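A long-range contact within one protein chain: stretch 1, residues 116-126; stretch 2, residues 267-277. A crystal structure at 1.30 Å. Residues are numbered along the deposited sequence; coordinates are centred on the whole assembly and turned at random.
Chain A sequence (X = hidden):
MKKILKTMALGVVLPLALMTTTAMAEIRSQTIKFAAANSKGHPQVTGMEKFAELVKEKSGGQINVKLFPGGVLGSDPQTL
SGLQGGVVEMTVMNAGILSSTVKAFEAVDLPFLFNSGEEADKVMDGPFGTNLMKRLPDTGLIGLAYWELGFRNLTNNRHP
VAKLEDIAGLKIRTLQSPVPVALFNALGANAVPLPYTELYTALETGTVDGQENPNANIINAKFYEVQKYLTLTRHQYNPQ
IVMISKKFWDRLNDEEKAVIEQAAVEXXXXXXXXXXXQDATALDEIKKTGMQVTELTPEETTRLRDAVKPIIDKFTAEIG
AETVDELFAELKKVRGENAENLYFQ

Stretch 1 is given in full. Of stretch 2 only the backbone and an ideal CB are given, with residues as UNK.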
# COMPACT_ATOMS: atom_id res chain seq x y z
N SER A 116 -1.22 9.78 8.10
CA SER A 116 0.09 9.36 8.56
C SER A 116 0.17 7.84 8.69
O SER A 116 -0.85 7.15 8.81
CB SER A 116 0.40 9.96 9.94
OG SER A 116 -0.42 9.38 10.94
N GLY A 117 1.40 7.35 8.72
CA GLY A 117 1.66 5.93 8.93
C GLY A 117 1.10 5.43 10.25
O GLY A 117 0.58 4.32 10.33
N GLU A 118 1.21 6.26 11.29
CA GLU A 118 0.71 5.93 12.61
C GLU A 118 -0.79 5.67 12.59
O GLU A 118 -1.27 4.70 13.19
CB GLU A 118 1.04 7.09 13.56
CG GLU A 118 0.53 6.96 14.97
CD GLU A 118 -0.84 7.58 15.17
OE1 GLU A 118 -1.18 8.54 14.45
OE2 GLU A 118 -1.58 7.10 16.05
N GLU A 119 -1.52 6.53 11.90
CA GLU A 119 -2.95 6.32 11.74
C GLU A 119 -3.22 5.04 10.97
O GLU A 119 -4.08 4.26 11.35
CB GLU A 119 -3.61 7.49 10.99
CG GLU A 119 -3.71 8.78 11.77
CD GLU A 119 -4.53 9.84 11.03
OE1 GLU A 119 -4.87 9.63 9.85
OE2 GLU A 119 -4.83 10.88 11.65
N ALA A 120 -2.49 4.82 9.88
CA ALA A 120 -2.68 3.61 9.09
C ALA A 120 -2.47 2.36 9.93
O ALA A 120 -3.25 1.41 9.85
CB ALA A 120 -1.75 3.59 7.87
N ASP A 121 -1.42 2.33 10.75
CA ASP A 121 -1.13 1.15 11.56
C ASP A 121 -2.28 0.86 12.52
O ASP A 121 -2.64 -0.30 12.72
CB ASP A 121 0.12 1.37 12.43
CG ASP A 121 1.39 1.54 11.62
OD1 ASP A 121 1.37 1.30 10.39
OD2 ASP A 121 2.42 1.90 12.26
N LYS A 122 -2.82 1.90 13.14
CA LYS A 122 -3.90 1.74 14.11
C LYS A 122 -5.08 1.04 13.45
O LYS A 122 -5.67 0.11 14.00
CB LYS A 122 -4.36 3.09 14.67
CG LYS A 122 -3.41 3.77 15.65
CD LYS A 122 -3.84 5.23 15.87
CE LYS A 122 -3.49 5.72 17.26
NZ LYS A 122 -3.68 7.20 17.39
N VAL A 123 -5.43 1.51 12.26
CA VAL A 123 -6.62 1.00 11.59
C VAL A 123 -6.33 -0.37 10.95
O VAL A 123 -7.14 -1.29 11.07
CB VAL A 123 -7.17 2.02 10.59
CG1 VAL A 123 -8.37 1.45 9.84
CG2 VAL A 123 -7.58 3.29 11.32
N MET A 124 -5.18 -0.56 10.31
CA MET A 124 -4.92 -1.86 9.68
C MET A 124 -4.72 -2.98 10.70
O MET A 124 -5.10 -4.13 10.46
CB MET A 124 -3.71 -1.81 8.75
CG MET A 124 -3.86 -0.85 7.58
SD MET A 124 -5.38 -1.04 6.61
CE MET A 124 -5.25 -2.75 6.09
N ASP A 125 -4.11 -2.66 11.84
CA ASP A 125 -3.82 -3.67 12.87
C ASP A 125 -5.01 -3.93 13.78
O ASP A 125 -4.99 -4.88 14.56
CB ASP A 125 -2.60 -3.28 13.70
CG ASP A 125 -1.32 -3.20 12.87
OD1 ASP A 125 -1.30 -3.66 11.69
OD2 ASP A 125 -0.33 -2.67 13.41
N GLY A 126 -6.04 -3.10 13.67
CA GLY A 126 -7.25 -3.24 14.46
C GLY A 126 -8.35 -4.00 13.74
O GLY A 126 -8.11 -4.73 12.79
N UNK A 267 8.41 -8.68 12.35
CA UNK A 267 8.98 -8.12 11.13
C UNK A 267 8.17 -6.92 10.65
O UNK A 267 8.72 -5.97 10.12
CB UNK A 267 9.05 -9.19 10.03
N UNK A 268 6.86 -6.95 10.85
CA UNK A 268 5.99 -5.84 10.50
C UNK A 268 6.46 -4.53 11.11
O UNK A 268 6.59 -3.52 10.41
CB UNK A 268 4.56 -6.14 10.95
N UNK A 269 6.68 -4.53 12.42
CA UNK A 269 7.00 -3.27 13.10
C UNK A 269 8.33 -2.75 12.61
O UNK A 269 8.52 -1.54 12.39
CB UNK A 269 7.03 -3.45 14.62
N UNK A 270 9.27 -3.66 12.39
CA UNK A 270 10.58 -3.31 11.87
C UNK A 270 10.49 -2.79 10.43
O UNK A 270 11.13 -1.80 10.08
CB UNK A 270 11.51 -4.52 11.94
N UNK A 271 9.71 -3.47 9.60
CA UNK A 271 9.58 -3.11 8.19
C UNK A 271 9.00 -1.69 8.05
O UNK A 271 9.43 -0.89 7.21
CB UNK A 271 8.70 -4.12 7.46
N UNK A 272 8.02 -1.36 8.88
CA UNK A 272 7.38 -0.06 8.82
C UNK A 272 8.38 1.02 9.23
O UNK A 272 8.43 2.08 8.62
CB UNK A 272 6.14 -0.02 9.72
N UNK A 273 9.21 0.76 10.24
CA UNK A 273 10.24 1.72 10.61
C UNK A 273 11.24 1.95 9.48
O UNK A 273 11.62 3.09 9.19
CB UNK A 273 10.97 1.24 11.86
N UNK A 274 11.68 0.87 8.84
CA UNK A 274 12.63 0.98 7.75
C UNK A 274 12.00 1.76 6.60
O UNK A 274 12.63 2.63 5.98
CB UNK A 274 13.08 -0.40 7.28
N UNK A 275 10.74 1.46 6.32
CA UNK A 275 10.04 2.13 5.25
C UNK A 275 9.98 3.64 5.49
O UNK A 275 10.18 4.46 4.60
CB UNK A 275 8.63 1.55 5.10
N UNK A 276 9.66 4.02 6.71
CA UNK A 276 9.49 5.42 7.02
C UNK A 276 10.81 6.17 7.05
O UNK A 276 10.88 7.34 6.65
CB UNK A 276 8.77 5.57 8.36
N UNK A 277 11.89 5.52 7.49
CA UNK A 277 13.21 6.12 7.41
C UNK A 277 13.58 6.36 5.95
O UNK A 277 14.11 7.42 5.59
CB UNK A 277 14.25 5.23 8.09

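The two segments are helical and nearly antiparallel, their axes at 158° and no closer than 12.1 Å, a gap wide enough that long side chains from stretch 2 are needed to meet the short ones of stretch 1. Stretch 1 offers mainly two carboxylates, Asp-121 and Asp-125, one turn apart on the side facing stretch 2. Backbone angles throughout 267–277 are helical, so they select against little but proline and, less strictly, glycine.

Position 267 points out of reach of stretch 1, and many helix-compatible residues would serve; it is Ala-267.

At 268 the CB points toward stretch 1, but no atom there lies within 5.5 Å of it. A long side chain, preferably basic, could approach the carboxylate of Asp-125; lysine, arginine or glutamine would be reasonable. The residue is Arg-268. Asp-125 OD2 lies over one face of its guanidinium, 3.6 Å from Arg-268 NH1, in a long salt bridge where charge acts without a directed N-H. A water also bridges the pair with directed hydrogen bonds, donating to Asp-125 OD1 (2.7 Å) and accepting from Arg-268 NH1 (3.0 Å).

Position 269 points sideways and would tolerate many polar residues. It is Asp-269, whose OD1 accepts from Arg-268 NE at 3.0 Å. Positions 270 and 271 are out of reach and leave the choice open; they are Tyr-270 and Gln-271, the latter hydrogen-bonded elsewhere in the structure.

Position 272 points toward stretch 1, its ideal CB 4.9 Å from Asp-121 OD2. With the second acid a turn further along, a long cation is favoured: lysine could meet one carboxylate, whereas arginine can address both. Arg-272, extended beyond chi1 (m, then t, t), does so. Its NH2 and NH1 donate to Asp-125 OD1 and OD2, both at 2.8 Å, a two-pronged salt bridge at the guanidinium edge. Asp-121 OD1 sits over one face, 3.2 Å from Arg-272 NE, adding charge attraction alone. A water joins Arg-272 NH1 to Asp-121 OD2.

Position 276 points toward stretch 1, nearest Gly-117 in backbone register. Arginine suits best, because it can span the open space to Asp-121; a fully extended lysine would fall short of close contact. Arg-276 donates from NH2 to Asp-121 OD1 and from NH1 to OD2, both at 2.8 Å and nearly linear. Gly-117 CA lies over one guanidinium face; a CB there would come within 2.6 Å of Arg-276 CZ, so the glycine leaves room for the group.

Positions 273, 274, 275 and 277 are out of reach and unconstrained by stretch 1; they hold Lys-273, Val-274, Ser-275 and Glu-277.

Stretch 2, residues 267-277: ARDYQRKVSRE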
# COMPACT_ATOMS: atom_id res chain seq x y z
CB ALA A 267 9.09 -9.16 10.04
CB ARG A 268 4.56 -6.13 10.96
CG ARG A 268 3.62 -4.94 10.90
CD ARG A 268 2.33 -5.24 11.61
NE ARG A 268 2.51 -5.15 13.07
CZ ARG A 268 1.64 -5.59 13.96
NH1 ARG A 268 0.52 -6.19 13.59
NH2 ARG A 268 1.92 -5.45 15.24
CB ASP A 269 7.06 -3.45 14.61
CG ASP A 269 5.75 -3.90 15.22
OD1 ASP A 269 4.70 -3.81 14.54
OD2 ASP A 269 5.79 -4.32 16.40
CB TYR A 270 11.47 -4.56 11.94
CG TYR A 270 12.77 -4.51 11.18
CD1 TYR A 270 13.89 -3.90 11.72
CD2 TYR A 270 12.88 -5.11 9.95
CE1 TYR A 270 15.10 -3.88 11.01
CE2 TYR A 270 14.04 -5.09 9.25
CZ TYR A 270 15.15 -4.48 9.77
OH TYR A 270 16.31 -4.50 9.02
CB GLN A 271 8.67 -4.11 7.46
CG GLN A 271 8.63 -3.93 5.95
CD GLN A 271 7.65 -2.86 5.49
OE1 GLN A 271 6.65 -2.59 6.13
NE2 GLN A 271 7.94 -2.27 4.34
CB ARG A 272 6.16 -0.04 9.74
CG ARG A 272 4.97 -0.79 9.19
CD ARG A 272 3.95 -1.00 10.28
NE ARG A 272 2.70 -1.53 9.78
CZ ARG A 272 1.69 -1.88 10.58
NH1 ARG A 272 1.84 -1.87 11.90
NH2 ARG A 272 0.54 -2.30 10.07
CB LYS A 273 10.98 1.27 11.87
CG LYS A 273 10.22 1.53 13.13
CD LYS A 273 10.92 0.86 14.31
CE LYS A 273 12.43 1.08 14.26
NZ LYS A 273 13.16 0.11 15.12
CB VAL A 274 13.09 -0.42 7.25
CG1 VAL A 274 13.84 -0.33 5.94
CG2 VAL A 274 13.94 -1.10 8.32
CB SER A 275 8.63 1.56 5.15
OG SER A 275 7.92 2.19 4.10
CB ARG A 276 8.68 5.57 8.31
CG ARG A 276 7.22 5.20 8.07
CD ARG A 276 6.44 4.70 9.30
NE ARG A 276 5.24 4.01 8.82
CZ ARG A 276 4.32 3.40 9.57
NH1 ARG A 276 4.42 3.38 10.89
NH2 ARG A 276 3.30 2.80 9.01
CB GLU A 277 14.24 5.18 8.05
CG GLU A 277 14.23 5.21 9.57
CD GLU A 277 14.92 4.01 10.21
OE1 GLU A 277 15.34 3.09 9.48
OE2 GLU A 277 15.03 3.99 11.45
O HOH W 1 3.93 -0.32 13.51
O HOH W 2 -0.78 -6.25 10.94
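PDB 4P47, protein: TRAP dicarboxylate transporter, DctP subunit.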